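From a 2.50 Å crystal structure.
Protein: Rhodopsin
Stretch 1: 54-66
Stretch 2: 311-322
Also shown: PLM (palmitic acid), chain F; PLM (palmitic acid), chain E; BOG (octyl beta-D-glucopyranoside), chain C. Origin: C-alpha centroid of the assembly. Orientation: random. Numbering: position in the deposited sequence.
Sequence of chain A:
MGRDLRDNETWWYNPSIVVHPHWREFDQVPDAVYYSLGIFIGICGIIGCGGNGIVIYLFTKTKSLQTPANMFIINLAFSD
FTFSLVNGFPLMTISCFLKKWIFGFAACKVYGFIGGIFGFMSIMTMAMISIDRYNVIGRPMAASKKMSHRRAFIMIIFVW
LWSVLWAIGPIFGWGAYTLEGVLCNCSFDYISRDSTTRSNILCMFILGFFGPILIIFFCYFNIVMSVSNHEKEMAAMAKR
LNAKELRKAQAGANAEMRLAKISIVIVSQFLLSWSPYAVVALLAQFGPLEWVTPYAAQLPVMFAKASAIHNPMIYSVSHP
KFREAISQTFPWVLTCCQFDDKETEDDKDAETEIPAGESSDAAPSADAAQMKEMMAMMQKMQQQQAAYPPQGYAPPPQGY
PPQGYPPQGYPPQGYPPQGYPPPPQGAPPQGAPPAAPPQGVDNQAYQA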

# COMPACT_ATOMS: atom_id res chain seq x y z
N ILE A 54 -12.02 6.37 6.57
CA ILE A 54 -12.77 5.51 7.46
C ILE A 54 -11.87 4.63 8.32
O ILE A 54 -12.10 4.49 9.52
N VAL A 55 -10.85 4.02 7.71
CA VAL A 55 -9.97 3.17 8.49
C VAL A 55 -9.25 4.02 9.52
O VAL A 55 -9.21 3.67 10.70
N ILE A 56 -8.72 5.16 9.10
CA ILE A 56 -8.04 6.04 10.05
C ILE A 56 -8.99 6.47 11.17
O ILE A 56 -8.61 6.46 12.35
N TYR A 57 -10.20 6.87 10.81
CA TYR A 57 -11.19 7.31 11.79
C TYR A 57 -11.52 6.18 12.75
O TYR A 57 -11.30 6.30 13.95
N LEU A 58 -12.02 5.07 12.20
CA LEU A 58 -12.37 3.90 13.01
C LEU A 58 -11.22 3.32 13.84
O LEU A 58 -11.39 3.04 15.03
N PHE A 59 -10.04 3.16 13.24
CA PHE A 59 -8.92 2.59 13.99
C PHE A 59 -8.39 3.48 15.12
O PHE A 59 -8.00 2.96 16.17
N THR A 60 -8.37 4.79 14.93
CA THR A 60 -7.88 5.66 16.00
C THR A 60 -8.93 5.88 17.09
O THR A 60 -8.58 6.25 18.21
N LYS A 61 -10.20 5.61 16.79
CA LYS A 61 -11.24 5.85 17.77
C LYS A 61 -11.94 4.64 18.40
O LYS A 61 -12.71 4.81 19.35
N THR A 62 -11.69 3.44 17.89
CA THR A 62 -12.33 2.27 18.46
C THR A 62 -11.40 1.65 19.50
O THR A 62 -10.19 1.58 19.29
N LYS A 63 -11.98 1.21 20.62
CA LYS A 63 -11.20 0.63 21.72
C LYS A 63 -10.65 -0.75 21.40
O LYS A 63 -9.53 -1.09 21.78
N SER A 64 -11.44 -1.56 20.69
CA SER A 64 -11.01 -2.90 20.34
C SER A 64 -9.87 -2.90 19.33
O SER A 64 -9.19 -3.91 19.15
N LEU A 65 -9.65 -1.76 18.68
CA LEU A 65 -8.59 -1.65 17.69
C LEU A 65 -7.42 -0.78 18.18
O LEU A 65 -6.69 -0.20 17.38
N GLN A 66 -7.23 -0.70 19.50
CA GLN A 66 -6.18 0.14 20.08
C GLN A 66 -4.78 -0.45 20.29
O GLN A 66 -3.95 0.15 20.99
N ASN A 311 -6.89 -1.56 0.09
CA ASN A 311 -6.86 -2.09 1.44
C ASN A 311 -8.16 -1.89 2.21
O ASN A 311 -8.68 -2.84 2.78
N PRO A 312 -8.69 -0.66 2.25
CA PRO A 312 -9.94 -0.46 2.98
C PRO A 312 -11.04 -1.44 2.56
O PRO A 312 -11.72 -2.03 3.42
N MET A 313 -11.23 -1.63 1.26
CA MET A 313 -12.25 -2.56 0.81
C MET A 313 -11.87 -3.99 1.20
O MET A 313 -12.73 -4.80 1.57
N ILE A 314 -10.58 -4.32 1.15
CA ILE A 314 -10.13 -5.65 1.53
C ILE A 314 -10.48 -5.88 3.00
O ILE A 314 -11.05 -6.91 3.37
N TYR A 315 -10.15 -4.89 3.84
CA TYR A 315 -10.43 -4.94 5.27
C TYR A 315 -11.91 -5.16 5.54
O TYR A 315 -12.29 -5.98 6.38
N SER A 316 -12.75 -4.40 4.84
CA SER A 316 -14.20 -4.46 5.05
C SER A 316 -14.85 -5.81 4.78
O SER A 316 -15.96 -6.06 5.25
N VAL A 317 -14.17 -6.68 4.05
CA VAL A 317 -14.74 -8.01 3.75
C VAL A 317 -14.05 -9.15 4.47
O VAL A 317 -14.50 -10.28 4.38
N SER A 318 -12.97 -8.86 5.19
CA SER A 318 -12.23 -9.92 5.88
C SER A 318 -11.74 -9.57 7.28
O SER A 318 -11.22 -10.44 7.97
N HIS A 319 -11.88 -8.32 7.69
CA HIS A 319 -11.42 -7.95 9.01
C HIS A 319 -12.58 -7.86 10.00
O HIS A 319 -13.35 -6.90 9.98
N PRO A 320 -12.72 -8.86 10.89
CA PRO A 320 -13.79 -8.94 11.89
C PRO A 320 -13.98 -7.72 12.79
O PRO A 320 -15.02 -7.06 12.73
N LYS A 321 -12.99 -7.40 13.62
CA LYS A 321 -13.13 -6.24 14.50
C LYS A 321 -13.48 -4.99 13.70
O LYS A 321 -14.36 -4.23 14.08
N PHE A 322 -12.79 -4.80 12.58
CA PHE A 322 -13.03 -3.64 11.73
C PHE A 322 -14.44 -3.67 11.17
O PHE A 322 -15.13 -2.65 11.14

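How does the first helix of stretch 2 meet its partner? Pro312 and Tyr315 both point toward stretch 1 and share Val55, whose chi1 of 32° lies between wells. Val55 CG1 lies 4.1 Å from Pro312 CG, and Val55 CG2 lies 4.5 Å from Tyr315 CE1, with Tyr315 in the m rotamer.

What does His319 do between the two helices of stretch 2? In the t rotamer, it caps the second helix, its ND1 accepting from Phe322 N at 3.1 Å. Its ring also presents a face to the edge of Phe59, with Phe59 CZ 4.1 Å from His319 NE2 and the planes at 81°.

Where does Lys321 reach? Its chain leaves from an m chi1 and is otherwise fully extended, so the aliphatic base packs on Leu65 (Lys321 CB to Leu65 CD2, 3.3 Å) while the amine travels on to Ser64. There Lys321 NZ donates a weak hydrogen bond to Ser64 O at 3.3 Å, and another weak one to O3 of the octyl glucoside at 3.1 Å.

Why does Phe322 bury the most surface? Its CB points sideways, but the t rotamer carries the ring among Ile54, Val55, Leu58 and Phe59. Phe322 CD1 comes 3.4 Å from Phe59 CE1, the rings oblique at 34°, and Phe322 CE1 sits 3.7 Å from Leu58 CD2.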

# COMPACT_ATOMS: atom_id res chain seq x y z
CB ILE A 54 -13.73 4.60 6.68
CG1 ILE A 54 -14.71 5.46 5.89
CG2 ILE A 54 -14.46 3.69 7.64
CD1 ILE A 54 -15.77 4.67 5.17
CB VAL A 55 -8.96 2.37 7.57
CG1 VAL A 55 -8.60 3.17 6.35
CG2 VAL A 55 -7.70 2.01 8.36
CB ILE A 56 -7.49 7.30 9.38
CG1 ILE A 56 -6.42 6.94 8.35
CG2 ILE A 56 -6.93 8.24 10.45
CD1 ILE A 56 -5.82 8.14 7.65
CB TYR A 57 -12.47 7.79 11.09
CG TYR A 57 -13.59 8.22 12.02
CD1 TYR A 57 -14.75 7.45 12.15
CD2 TYR A 57 -13.49 9.39 12.77
CE1 TYR A 57 -15.77 7.83 12.99
CE2 TYR A 57 -14.51 9.78 13.63
CZ TYR A 57 -15.65 9.00 13.73
OH TYR A 57 -16.67 9.37 14.58
CB LEU A 58 -12.97 2.81 12.12
CG LEU A 58 -14.49 2.64 12.15
CD1 LEU A 58 -15.18 3.98 12.35
CD2 LEU A 58 -14.96 1.99 10.86
CB PHE A 59 -7.78 2.18 13.05
CG PHE A 59 -7.88 0.75 12.56
CD1 PHE A 59 -8.76 0.41 11.53
CD2 PHE A 59 -7.11 -0.25 13.14
CE1 PHE A 59 -8.86 -0.92 11.09
CE2 PHE A 59 -7.21 -1.58 12.71
CZ PHE A 59 -8.09 -1.91 11.68
CB THR A 60 -7.48 7.07 15.49
OG1 THR A 60 -8.50 7.58 14.64
CG2 THR A 60 -6.16 7.02 14.75
CB LYS A 61 -12.28 6.79 17.17
CG LYS A 61 -11.70 8.16 16.85
CD LYS A 61 -11.09 8.79 18.10
CE LYS A 61 -10.31 10.05 17.77
NZ LYS A 61 -9.68 10.66 18.98
CB THR A 62 -12.64 1.22 17.39
OG1 THR A 62 -13.56 1.78 16.44
CG2 THR A 62 -13.26 0.00 18.02
CB LYS A 63 -12.06 0.55 22.99
CG LYS A 63 -11.29 0.04 24.21
CD LYS A 63 -12.14 -0.01 25.48
CE LYS A 63 -13.24 -1.05 25.38
NZ LYS A 63 -14.03 -1.15 26.65
CB SER A 64 -12.19 -3.70 19.79
OG SER A 64 -12.81 -3.04 18.71
CB LEU A 65 -9.15 -1.03 16.40
CG LEU A 65 -10.50 -1.52 15.86
CD1 LEU A 65 -10.81 -0.80 14.54
CD2 LEU A 65 -10.46 -3.02 15.64
CB GLN A 66 -6.67 0.70 21.42
CG GLN A 66 -6.68 2.21 21.49
CD GLN A 66 -7.65 2.82 20.51
OE1 GLN A 66 -7.54 2.61 19.31
NE2 GLN A 66 -8.61 3.59 21.02
CB ASN A 311 -5.69 -1.48 2.23
CG ASN A 311 -4.36 -1.71 1.55
OD1 ASN A 311 -4.27 -2.48 0.59
ND2 ASN A 311 -3.31 -1.05 2.04
CB PRO A 312 -10.29 0.99 2.66
CG PRO A 312 -8.93 1.63 2.58
CD PRO A 312 -8.18 0.62 1.73
CB MET A 313 -12.44 -2.44 -0.70
CG MET A 313 -12.73 -1.02 -1.15
SD MET A 313 -13.28 -0.83 -2.87
CE MET A 313 -11.72 -0.71 -3.74
CB ILE A 314 -8.60 -5.81 1.33
CG1 ILE A 314 -8.24 -5.65 -0.15
CG2 ILE A 314 -8.14 -7.18 1.79
CD1 ILE A 314 -6.74 -5.65 -0.43
CB TYR A 315 -10.03 -3.63 5.95
CG TYR A 315 -8.57 -3.26 5.90
CD1 TYR A 315 -8.18 -1.93 5.74
CD2 TYR A 315 -7.57 -4.22 6.09
CE1 TYR A 315 -6.84 -1.56 5.77
CE2 TYR A 315 -6.22 -3.85 6.13
CZ TYR A 315 -5.87 -2.51 5.97
OH TYR A 315 -4.55 -2.15 6.02
CB SER A 316 -14.90 -3.38 4.21
OG SER A 316 -14.90 -3.72 2.84
CB VAL A 317 -14.68 -8.33 2.24
CG1 VAL A 317 -15.45 -7.31 1.45
CG2 VAL A 317 -13.24 -8.38 1.77
CB SER A 318 -11.02 -10.32 5.06
OG SER A 318 -10.10 -9.25 5.01
CB HIS A 319 -10.69 -6.61 8.94
CG HIS A 319 -9.81 -6.34 10.11
ND1 HIS A 319 -10.30 -6.25 11.40
CD2 HIS A 319 -8.47 -6.18 10.21
CE1 HIS A 319 -9.31 -6.04 12.24
NE2 HIS A 319 -8.18 -5.99 11.54
CB PRO A 320 -13.44 -10.20 12.68
CG PRO A 320 -11.96 -10.26 12.58
CD PRO A 320 -11.71 -9.91 11.13
CB LYS A 321 -11.86 -5.99 15.31
CG LYS A 321 -11.75 -6.85 16.56
CD LYS A 321 -10.47 -6.57 17.33
CE LYS A 321 -10.38 -7.43 18.58
NZ LYS A 321 -9.12 -7.20 19.34
CB PHE A 322 -12.03 -3.60 10.59
CG PHE A 322 -12.20 -2.43 9.67
CD1 PHE A 322 -12.10 -1.13 10.15
CD2 PHE A 322 -12.45 -2.62 8.32
CE1 PHE A 322 -12.24 -0.04 9.30
CE2 PHE A 322 -12.59 -1.54 7.46
CZ PHE A 322 -12.48 -0.25 7.95
C1 PLM F . -18.10 -4.91 1.38
O2 PLM F . -17.20 -4.84 2.22
C2 PLM F . -18.02 -4.04 0.12
C3 PLM F . -17.90 -2.54 0.41
C4 PLM F . -18.22 -1.74 -0.84
C5 PLM F . -17.01 -1.04 -1.38
C6 PLM F . -17.37 -0.26 -2.61
C7 PLM F . -16.69 -0.86 -3.83
C8 PLM F . -17.03 -0.10 -5.11
C9 PLM F . -15.90 -0.20 -6.13
CA PLM F . -16.39 -0.64 -7.48
CB PLM F . -15.25 -1.20 -8.30
CC PLM F . -15.56 -1.15 -9.78
CD PLM F . -14.41 -1.72 -10.58
CE PLM F . -14.88 -2.87 -11.44
CF PLM F . -14.26 -4.19 -11.02
CG PLM F . -14.75 -5.35 -11.89
C1 PLM E . -8.02 12.83 16.54
O2 PLM E . -9.03 13.49 16.71
C2 PLM E . -8.02 11.74 15.46
C3 PLM E . -6.99 11.98 14.35
C4 PLM E . -7.66 12.04 12.98
C5 PLM E . -6.66 11.98 11.87
C6 PLM E . -7.38 12.06 10.54
C7 PLM E . -6.44 12.53 9.46
C8 PLM E . -7.13 12.63 8.09
C9 PLM E . -6.12 12.66 6.94
CA PLM E . -5.75 14.07 6.53
CB PLM E . -4.37 14.10 5.91
CC PLM E . -4.14 15.38 5.13
CD PLM E . -2.75 15.39 4.52
CE PLM E . -2.81 15.83 3.08
CF PLM E . -2.04 17.12 2.82
CG PLM E . -2.12 17.53 1.36
C1 BOG C . -4.29 -7.87 17.65
O1 BOG C . -3.56 -8.05 16.51
C2 BOG C . -5.44 -8.81 17.39
O2 BOG C . -6.23 -8.45 16.19
C3 BOG C . -6.22 -8.64 18.62
O3 BOG C . -7.27 -9.51 18.40
C4 BOG C . -5.33 -9.03 19.87
O4 BOG C . -6.07 -8.88 21.05
C5 BOG C . -4.21 -8.10 20.07
O5 BOG C . -3.48 -8.26 18.87
C6 BOG C . -3.32 -8.48 21.32
O6 BOG C . -2.19 -7.47 21.47
C1' BOG C . -3.17 -6.73 16.27
C2' BOG C . -2.12 -6.93 15.29
C3' BOG C . -2.60 -6.09 14.16
C4' BOG C . -2.20 -6.89 13.05
C5' BOG C . -2.32 -5.97 11.89
C6' BOG C . -2.58 -6.90 10.84
C7' BOG C . -2.78 -5.98 9.70
C8' BOG C . -3.63 -6.76 8.86